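Local coordinates for START domain-containing protein 10 (Homo sapiens, PDB 6SER) that binds phospholipids and transfers phosphatidylcholine and phosphatidylethanolamine between membranes, at residues R31-A39 against I167-S175; L108-Y117 against D129-L137. All coordinates share one frame; numbering follows the deposited sequence.

Contact 1 of 2, residues R31-A39 against I167-S175; sequences RSFRSECEA and IQTGYLIQS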
loop_
_atom_site.group_PDB
_atom_site.type_symbol
_atom_site.label_atom_id
_atom_site.label_comp_id
_atom_site.label_asym_id
_atom_site.label_seq_id
_atom_site.Cartn_x
_atom_site.Cartn_y
_atom_site.Cartn_z
ATOM N N ARG A 31 7.775 13.241 3.711
ATOM C CA ARG A 31 9.206 13.270 4.067
ATOM C C ARG A 31 9.500 12.200 5.118
ATOM O O ARG A 31 10.396 11.445 4.961
ATOM C CB ARG A 31 9.606 14.675 4.507
ATOM C CG ARG A 31 9.886 15.589 3.330
ATOM C CD ARG A 31 10.721 16.803 3.616
ATOM N NE ARG A 31 10.070 17.439 4.727
ATOM C CZ ARG A 31 9.466 18.600 4.670
ATOM N NH1 ARG A 31 9.473 19.292 3.548
ATOM N NH2 ARG A 31 8.844 19.045 5.736
ATOM N N SER A 32 8.666 12.114 6.126
ATOM C CA SER A 32 8.868 11.128 7.191
ATOM C C SER A 32 8.822 9.748 6.585
ATOM O O SER A 32 9.588 8.962 6.984
ATOM C CB SER A 32 7.825 11.247 8.221
ATOM O OG SER A 32 8.172 12.204 9.161
ATOM N N PHE A 33 7.858 9.500 5.723
ATOM C CA PHE A 33 7.727 8.198 5.059
ATOM C C PHE A 33 8.974 7.886 4.252
ATOM O O PHE A 33 9.481 6.883 4.413
ATOM C CB PHE A 33 6.434 8.104 4.271
ATOM C CG PHE A 33 6.265 6.776 3.622
ATOM C CD1 PHE A 33 5.621 5.748 4.248
ATOM C CD2 PHE A 33 6.848 6.536 2.422
ATOM C CE1 PHE A 33 5.519 4.520 3.638
ATOM C CE2 PHE A 33 6.746 5.314 1.814
ATOM C CZ PHE A 33 6.089 4.310 2.428
ATOM N N ARG A 34 9.440 8.775 3.429
ATOM C CA ARG A 34 10.648 8.463 2.671
ATOM C C ARG A 34 11.829 8.242 3.605
ATOM O O ARG A 34 12.599 7.287 3.444
ATOM C CB ARG A 34 10.972 9.575 1.674
ATOM C CG ARG A 34 12.333 9.377 1.023
ATOM C CD ARG A 34 12.552 10.274 -0.192
ATOM N NE ARG A 34 13.265 11.498 0.147
ATOM C CZ ARG A 34 12.712 12.705 0.173
ATOM N NH1 ARG A 34 11.430 12.857 -0.130
ATOM N NH2 ARG A 34 13.441 13.763 0.497
ATOM N N SER A 35 11.984 9.120 4.595
ATOM C CA SER A 35 13.053 8.948 5.566
ATOM C C SER A 35 12.934 7.599 6.263
ATOM O O SER A 35 13.943 6.939 6.534
ATOM C CB SER A 35 13.027 10.102 6.569
ATOM O OG SER A 35 13.578 9.708 7.805
ATOM N N GLU A 36 11.704 7.152 6.517
ATOM C CA GLU A 36 11.501 5.849 7.138
ATOM C C GLU A 36 12.001 4.727 6.234
ATOM O O GLU A 36 12.630 3.770 6.704
ATOM C CB GLU A 36 10.021 5.665 7.454
ATOM C CG GLU A 36 9.736 4.967 8.744
ATOM C CD GLU A 36 8.276 5.047 9.117
ATOM O OE1 GLU A 36 7.579 5.956 8.615
ATOM O OE2 GLU A 36 7.822 4.197 9.907
ATOM N N CYS A 37 11.734 4.831 4.930
ATOM C CA CYS A 37 12.197 3.814 3.987
ATOM C C CYS A 37 13.721 3.778 3.904
ATOM O O CYS A 37 14.321 2.697 3.918
ATOM C CB CYS A 37 11.589 4.065 2.602
ATOM S SG CYS A 37 9.798 3.849 2.528
ATOM N N GLU A 38 14.360 4.949 3.828
ATOM C CA GLU A 38 15.812 5.024 3.685
ATOM C C GLU A 38 16.551 4.719 4.985
ATOM O O GLU A 38 17.757 4.446 4.952
ATOM C CB GLU A 38 16.213 6.419 3.192
ATOM C CG GLU A 38 15.595 6.837 1.854
ATOM C CD GLU A 38 15.749 8.327 1.577
ATOM O OE1 GLU A 38 15.861 9.104 2.552
ATOM O OE2 GLU A 38 15.758 8.719 0.387
ATOM N N ALA A 39 15.867 4.779 6.124
ATOM C CA ALA A 39 16.522 4.557 7.403
ATOM C C ALA A 39 16.898 3.090 7.566
ATOM O O ALA A 39 16.142 2.192 7.184
ATOM C CB ALA A 39 15.611 4.997 8.549
ATOM N N ILE A 167 -2.293 0.635 9.577
ATOM C CA ILE A 167 -1.724 1.702 10.439
ATOM C C ILE A 167 -0.930 2.646 9.548
ATOM O O ILE A 167 -1.086 3.789 9.687
ATOM C CB ILE A 167 -0.917 1.186 11.643
ATOM C CG1 ILE A 167 -1.768 0.349 12.576
ATOM C CG2 ILE A 167 -0.290 2.303 12.404
ATOM C CD1 ILE A 167 -1.673 -1.075 12.338
ATOM N N GLN A 168 -0.162 2.099 8.640
ATOM C CA GLN A 168 0.605 2.850 7.649
ATOM C C GLN A 168 1.105 1.860 6.622
ATOM O O GLN A 168 1.561 0.871 6.994
ATOM C CB GLN A 168 1.778 3.551 8.290
ATOM C CG GLN A 168 2.818 3.947 7.299
ATOM C CD GLN A 168 4.084 4.425 7.955
ATOM O OE1 GLN A 168 4.703 3.756 8.751
ATOM N NE2 GLN A 168 4.435 5.638 7.632
ATOM N N THR A 169 0.842 2.089 5.359
ATOM C CA THR A 169 1.358 1.269 4.256
ATOM C C THR A 169 1.744 2.208 3.117
ATOM O O THR A 169 1.170 3.169 2.994
ATOM C CB THR A 169 0.651 -0.063 4.016
ATOM O OG1 THR A 169 0.301 -0.084 2.661
ATOM C CG2 THR A 169 -0.617 -0.332 4.746
ATOM N N GLY A 170 2.789 1.927 2.386
ATOM C CA GLY A 170 3.207 2.822 1.314
ATOM C C GLY A 170 4.376 2.302 0.534
ATOM O O GLY A 170 4.918 1.347 0.911
ATOM N N TYR A 171 4.740 3.041 -0.492
ATOM C CA TYR A 171 5.773 2.638 -1.422
ATOM C C TYR A 171 6.632 3.841 -1.746
ATOM O O TYR A 171 6.121 4.950 -1.920
ATOM C CB TYR A 171 5.173 2.078 -2.722
ATOM C CG TYR A 171 4.304 0.864 -2.543
ATOM C CD1 TYR A 171 4.821 -0.406 -2.775
ATOM C CD2 TYR A 171 2.964 0.989 -2.130
ATOM C CE1 TYR A 171 4.032 -1.529 -2.611
ATOM C CE2 TYR A 171 2.167 -0.124 -1.962
ATOM C CZ TYR A 171 2.706 -1.381 -2.204
ATOM O OH TYR A 171 1.915 -2.493 -2.041
ATOM N N LEU A 172 7.943 3.623 -1.759
ATOM C CA LEU A 172 8.910 4.589 -2.260
ATOM C C LEU A 172 9.512 3.990 -3.520
ATOM O O LEU A 172 10.083 2.893 -3.477
ATOM C CB LEU A 172 9.997 4.899 -1.223
ATOM C CG LEU A 172 11.156 5.725 -1.773
ATOM C CD1 LEU A 172 10.676 7.136 -2.017
ATOM C CD2 LEU A 172 12.330 5.704 -0.797
ATOM N N ILE A 173 9.338 4.671 -4.644
ATOM C CA ILE A 173 9.947 4.259 -5.898
ATOM C C ILE A 173 11.090 5.225 -6.176
ATOM O O ILE A 173 10.888 6.442 -6.239
ATOM C CB ILE A 173 8.927 4.234 -7.050
ATOM C CG1 ILE A 173 7.718 3.356 -6.691
ATOM C CG2 ILE A 173 9.577 3.725 -8.345
ATOM C CD1 ILE A 173 6.650 3.321 -7.762
ATOM N N GLN A 174 12.299 4.698 -6.287
ATOM C CA GLN A 174 13.469 5.507 -6.592
ATOM C C GLN A 174 13.955 5.109 -7.973
ATOM O O GLN A 174 14.278 3.936 -8.205
ATOM C CB GLN A 174 14.558 5.318 -5.537
ATOM C CG GLN A 174 14.202 5.954 -4.192
ATOM C CD GLN A 174 15.061 5.454 -3.044
ATOM O OE1 GLN A 174 15.165 4.247 -2.813
ATOM N NE2 GLN A 174 15.671 6.381 -2.311
ATOM N N SER A 175 13.962 6.067 -8.896
ATOM C CA SER A 175 14.504 5.803 -10.222
ATOM C C SER A 175 16.019 5.679 -10.150
ATOM O O SER A 175 16.691 6.500 -9.519
ATOM C CB SER A 175 14.129 6.911 -11.194
ATOM O OG SER A 175 14.695 6.629 -12.461
#

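Contact 2 of 2, residues L108-Y117 against D129-L137; sequences LTVNADVGYY and DVITLRSWL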
loop_
_atom_site.group_PDB
_atom_site.type_symbol
_atom_site.label_atom_id
_atom_site.label_comp_id
_atom_site.label_asym_id
_atom_site.label_seq_id
_atom_site.Cartn_x
_atom_site.Cartn_y
_atom_site.Cartn_z
ATOM N N LEU A 108 -10.494 13.240 -2.375
ATOM C CA LEU A 108 -10.375 14.339 -1.420
ATOM C C LEU A 108 -9.728 15.560 -2.056
ATOM O O LEU A 108 -10.317 16.643 -2.078
ATOM C CB LEU A 108 -9.551 13.906 -0.203
ATOM C CG LEU A 108 -10.177 12.902 0.747
ATOM C CD1 LEU A 108 -9.044 12.269 1.503
ATOM C CD2 LEU A 108 -11.161 13.581 1.713
ATOM N N THR A 109 -8.495 15.412 -2.512
ATOM C CA THR A 109 -7.733 16.429 -3.212
ATOM C C THR A 109 -7.301 15.857 -4.555
ATOM O O THR A 109 -7.612 14.715 -4.900
ATOM C CB THR A 109 -6.503 16.865 -2.411
ATOM O OG1 THR A 109 -5.516 15.825 -2.461
ATOM C CG2 THR A 109 -6.867 17.142 -0.947
ATOM N N VAL A 110 -6.542 16.657 -5.303
ATOM C CA VAL A 110 -6.090 16.214 -6.614
ATOM C C VAL A 110 -5.165 15.000 -6.510
ATOM O O VAL A 110 -5.097 14.203 -7.451
ATOM C CB VAL A 110 -5.438 17.408 -7.347
ATOM C CG1 VAL A 110 -3.991 17.646 -6.893
ATOM C CG2 VAL A 110 -5.529 17.235 -8.833
ATOM N N ASN A 111 -4.475 14.812 -5.379
ATOM C CA ASN A 111 -3.600 13.656 -5.184
ATOM C C ASN A 111 -3.919 12.914 -3.882
ATOM O O ASN A 111 -3.029 12.355 -3.244
ATOM C CB ASN A 111 -2.123 14.067 -5.219
ATOM C CG ASN A 111 -1.751 15.050 -4.113
ATOM O OD1 ASN A 111 -2.514 15.954 -3.784
ATOM N ND2 ASN A 111 -0.566 14.869 -3.532
ATOM N N ALA A 112 -5.190 12.874 -3.470
ATOM C CA ALA A 112 -5.571 12.070 -2.306
ATOM C C ALA A 112 -6.992 11.564 -2.481
ATOM O O ALA A 112 -7.879 12.344 -2.830
ATOM C CB ALA A 112 -5.468 12.863 -1.001
ATOM N N ASP A 113 -7.212 10.274 -2.231
ATOM C CA ASP A 113 -8.552 9.725 -2.345
ATOM C C ASP A 113 -8.782 8.680 -1.256
ATOM O O ASP A 113 -7.927 8.430 -0.400
ATOM C CB ASP A 113 -8.803 9.175 -3.760
ATOM C CG ASP A 113 -7.907 8.015 -4.123
ATOM O OD1 ASP A 113 -7.215 7.474 -3.240
ATOM O OD2 ASP A 113 -7.895 7.639 -5.317
ATOM N N VAL A 114 -9.972 8.090 -1.289
ATOM C CA VAL A 114 -10.400 7.065 -0.348
ATOM C C VAL A 114 -10.844 5.856 -1.156
ATOM O O VAL A 114 -11.583 5.997 -2.136
ATOM C CB VAL A 114 -11.542 7.564 0.564
ATOM C CG1 VAL A 114 -11.860 6.518 1.648
ATOM C CG2 VAL A 114 -11.171 8.893 1.187
ATOM N N GLY A 115 -10.415 4.664 -0.728
ATOM C CA GLY A 115 -10.668 3.461 -1.492
ATOM C C GLY A 115 -10.873 2.244 -0.617
ATOM O O GLY A 115 -10.708 2.275 0.613
ATOM N N TYR A 116 -11.231 1.147 -1.294
ATOM C CA TYR A 116 -11.681 -0.085 -0.678
ATOM C C TYR A 116 -10.888 -1.241 -1.254
ATOM O O TYR A 116 -10.600 -1.266 -2.452
ATOM C CB TYR A 116 -13.174 -0.323 -0.937
ATOM C CG TYR A 116 -13.672 -1.609 -0.338
ATOM C CD1 TYR A 116 -14.056 -1.670 1.002
ATOM C CD2 TYR A 116 -13.758 -2.761 -1.098
ATOM C CE1 TYR A 116 -14.508 -2.835 1.567
ATOM C CE2 TYR A 116 -14.220 -3.924 -0.544
ATOM C CZ TYR A 116 -14.584 -3.961 0.796
ATOM O OH TYR A 116 -15.033 -5.127 1.364
ATOM N N TYR A 117 -10.556 -2.210 -0.400
ATOM C CA TYR A 117 -9.800 -3.384 -0.840
ATOM C C TYR A 117 -10.155 -4.589 0.026
ATOM O O TYR A 117 -10.024 -4.522 1.254
ATOM C CB TYR A 117 -8.301 -3.095 -0.777
ATOM C CG TYR A 117 -7.417 -4.271 -1.146
ATOM C CD1 TYR A 117 -6.991 -4.461 -2.457
ATOM C CD2 TYR A 117 -6.980 -5.175 -0.174
ATOM C CE1 TYR A 117 -6.165 -5.520 -2.799
ATOM C CE2 TYR A 117 -6.156 -6.242 -0.512
ATOM C CZ TYR A 117 -5.755 -6.409 -1.828
ATOM O OH TYR A 117 -4.946 -7.468 -2.177
ATOM N N ASP A 129 -11.016 -6.898 4.715
ATOM C CA ASP A 129 -11.230 -5.670 3.940
ATOM C C ASP A 129 -10.660 -4.474 4.681
ATOM O O ASP A 129 -10.581 -4.507 5.829
ATOM C CB ASP A 129 -12.673 -5.509 3.470
ATOM C CG ASP A 129 -13.732 -5.253 4.507
ATOM O OD1 ASP A 129 -13.470 -5.365 5.660
ATOM O OD2 ASP A 129 -14.778 -4.986 4.115
ATOM N N VAL A 130 -10.323 -3.464 3.936
ATOM C CA VAL A 130 -9.786 -2.194 4.441
ATOM C C VAL A 130 -10.395 -1.027 3.699
ATOM O O VAL A 130 -10.698 -1.134 2.576
ATOM C CB VAL A 130 -8.261 -2.119 4.331
ATOM C CG1 VAL A 130 -7.585 -2.954 5.361
ATOM C CG2 VAL A 130 -7.743 -2.448 2.965
ATOM N N ILE A 131 -10.582 0.041 4.433
ATOM C CA ILE A 131 -10.918 1.342 3.877
ATOM C C ILE A 131 -9.741 2.242 4.202
ATOM O O ILE A 131 -9.403 2.403 5.380
ATOM C CB ILE A 131 -12.207 1.907 4.498
ATOM C CG1 ILE A 131 -13.368 0.916 4.378
ATOM C CG2 ILE A 131 -12.555 3.253 3.899
ATOM C CD1 ILE A 131 -13.980 0.904 3.043
ATOM N N THR A 132 -9.114 2.830 3.183
ATOM C CA THR A 132 -7.888 3.593 3.389
ATOM C C THR A 132 -7.962 4.954 2.711
ATOM O O THR A 132 -8.602 5.114 1.670
ATOM C CB THR A 132 -6.654 2.839 2.858
ATOM O OG1 THR A 132 -6.867 2.489 1.487
ATOM C CG2 THR A 132 -6.398 1.570 3.661
ATOM N N LEU A 133 -7.299 5.934 3.318
ATOM C CA LEU A 133 -7.006 7.195 2.657
ATOM C C LEU A 133 -5.633 7.068 2.012
ATOM O O LEU A 133 -4.646 6.785 2.695
ATOM C CB LEU A 133 -7.052 8.359 3.645
ATOM C CG LEU A 133 -6.944 9.795 3.113
ATOM C CD1 LEU A 133 -7.396 10.750 4.189
ATOM C CD2 LEU A 133 -5.523 10.166 2.690
ATOM N N ARG A 134 -5.576 7.256 0.704
ATOM C CA ARG A 134 -4.359 7.093 -0.078
ATOM C C ARG A 134 -3.940 8.452 -0.612
ATOM O O ARG A 134 -4.791 9.246 -1.029
ATOM C CB ARG A 134 -4.594 6.109 -1.246
ATOM C CG ARG A 134 -3.352 5.723 -2.032
ATOM C CD ARG A 134 -3.633 4.568 -2.995
ATOM N NE ARG A 134 -4.335 4.984 -4.214
ATOM C CZ ARG A 134 -5.655 4.910 -4.399
ATOM N NH1 ARG A 134 -6.194 5.306 -5.553
ATOM N NH2 ARG A 134 -6.445 4.445 -3.437
ATOM N N SER A 135 -2.634 8.727 -0.604
ATOM C CA SER A 135 -2.125 9.944 -1.221
ATOM C C SER A 135 -0.780 9.687 -1.880
ATOM O O SER A 135 0.009 8.863 -1.410
ATOM C CB SER A 135 -1.985 11.078 -0.216
ATOM O OG SER A 135 -1.802 12.305 -0.905
ATOM N N TRP A 136 -0.522 10.404 -2.970
ATOM C CA TRP A 136 0.628 10.136 -3.819
ATOM C C TRP A 136 1.330 11.428 -4.200
ATOM O O TRP A 136 0.707 12.488 -4.298
ATOM C CB TRP A 136 0.220 9.375 -5.086
ATOM C CG TRP A 136 -0.954 9.948 -5.821
ATOM C CD1 TRP A 136 -0.912 10.766 -6.918
ATOM C CD2 TRP A 136 -2.346 9.723 -5.543
ATOM N NE1 TRP A 136 -2.189 11.067 -7.335
ATOM C CE2 TRP A 136 -3.087 10.448 -6.506
ATOM C CE3 TRP A 136 -3.038 8.980 -4.580
ATOM C CZ2 TRP A 136 -4.488 10.447 -6.531
ATOM C CZ3 TRP A 136 -4.428 8.992 -4.595
ATOM C CH2 TRP A 136 -5.137 9.717 -5.563
ATOM N N LEU A 137 2.643 11.326 -4.420
ATOM C CA LEU A 137 3.464 12.491 -4.719
ATOM C C LEU A 137 4.690 12.114 -5.540
ATOM O O LEU A 137 5.597 11.438 -5.031
ATOM C CB LEU A 137 3.906 13.180 -3.422
ATOM C CG LEU A 137 4.600 14.536 -3.564
ATOM C CD1 LEU A 137 3.663 15.536 -4.240
ATOM C CD2 LEU A 137 5.046 15.053 -2.203
HETATM O O HOH W 1 -2.936 12.882 -9.124
#

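Contact 1 of 2, residues R31-A39 against I167-S175
The ring of Phe33 abuts the strand backbone at Gly170, its CZ 3.2 Å from Gly170 C, where the strand carries no side chain toward the helix. With CG anti to the backbone N, chi1 of -178° carries the ring off helix 31-38 toward strand 169-175. The amide of Gln168 meets this ring at its edge, NE2 lying 3.6 Å from Phe33 CD1 in the ring plane, the two planes turned 77° apart. Leu172 fits between Cys37, one turn after Phe33, and the chain of Arg34: its CD2 packs 3.8 Å from Cys37 CB and its CB lies 3.9 Å from Cys37 SG, while CD1 rests against the aliphatic CG and CD of Arg34. The polar fringe is looser. Gln168 NE2 gives a weak hydrogen bond to Glu36 OE1 (3.3 Å, 150° at the hydrogen), and Lys67 draws the two side chains together from outside by bonding Gln168 OE1 and pairing with Glu36 OE2. At the far end, Arg34 NE and Glu38 OE2 form a long salt bridge of 3.7 Å along the helix. On strand 142-151, Met146 touches Phe33, and Ile144 touches Arg34 and Leu172. Helix and strand axes cross steeply with a closest approach of 8.8 Å, so the N-terminal helix of this START domain lies across its curved sheet, while Thr169 and Tyr171 point to the other side of the strand. The chemistry implies attachment chiefly by an apolar wedge; the Glu36–Gln168 bond at one flank is weak, and Lys67 is the stronger partner of Gln168.

Contact 2 of 2, residues L108-Y117 against D129-L137
Asp113 and Arg134 form a salt bridge, OD2 to NH1 at 2.9 Å, across an antiparallel beta-hairpin whose strands belong to the curved START sheet. The second carboxylate oxygen, OD1, sits over one face of the guanidinium, the planes 64° apart; Arg134 also pairs with Asp104, so two acids probably share its charge. Toward the other end of the pairing, Tyr116 OH donates to the anti lone pair of Asp129 OD2 (2.8 Å), an oxygen also engaged by Arg163. Along the strands, paired backbone bonds join Asp113 with Arg134, Gly115 with Thr132 and Tyr117 with Val130. In the turn leading from strand 99-109 into strand 112-119, Asn111 O accepts from Trp136 N and, at 2.6 Å, from Ser135 OG, which reach it from opposite faces of its plane. Asn111 ND2 returns a bond to Trp136 O (2.8 Å, 165°), nearly in its own amide plane. On the side of Ala112, Val114 and Tyr116, Ile131 CD1 meets the edge of the Tyr116 ring and Leu108 CD1 presses tightly on Leu133 CD1. Asn111 CB makes a CH-pi contact over the five-membered ring of Trp136, 3.9 Å from its centroid, and a water bridges Trp136 NE1 to Val110 O.

How the contacts relate
From the N terminus the chain runs first through helix 27-38, then through three strands and two helices into strand 99-109. Contact 2 follows, closing the short loop between strands 112-119 and 127-139. After strand 142-151 the chain enters strand 161-175, where contact 1 closes its much longer loop of 127 intervening residues. Contact 2 is thus nested wholly inside contact 1. Their centres are 16 Å apart and they do not touch, the nearest atoms being about 6 Å apart. Strands 127-139 and 161-175 are parallel neighbours, so one sheet carries both: contact 2 joins two of its strands, and contact 1 fastens the N-terminal helix across it.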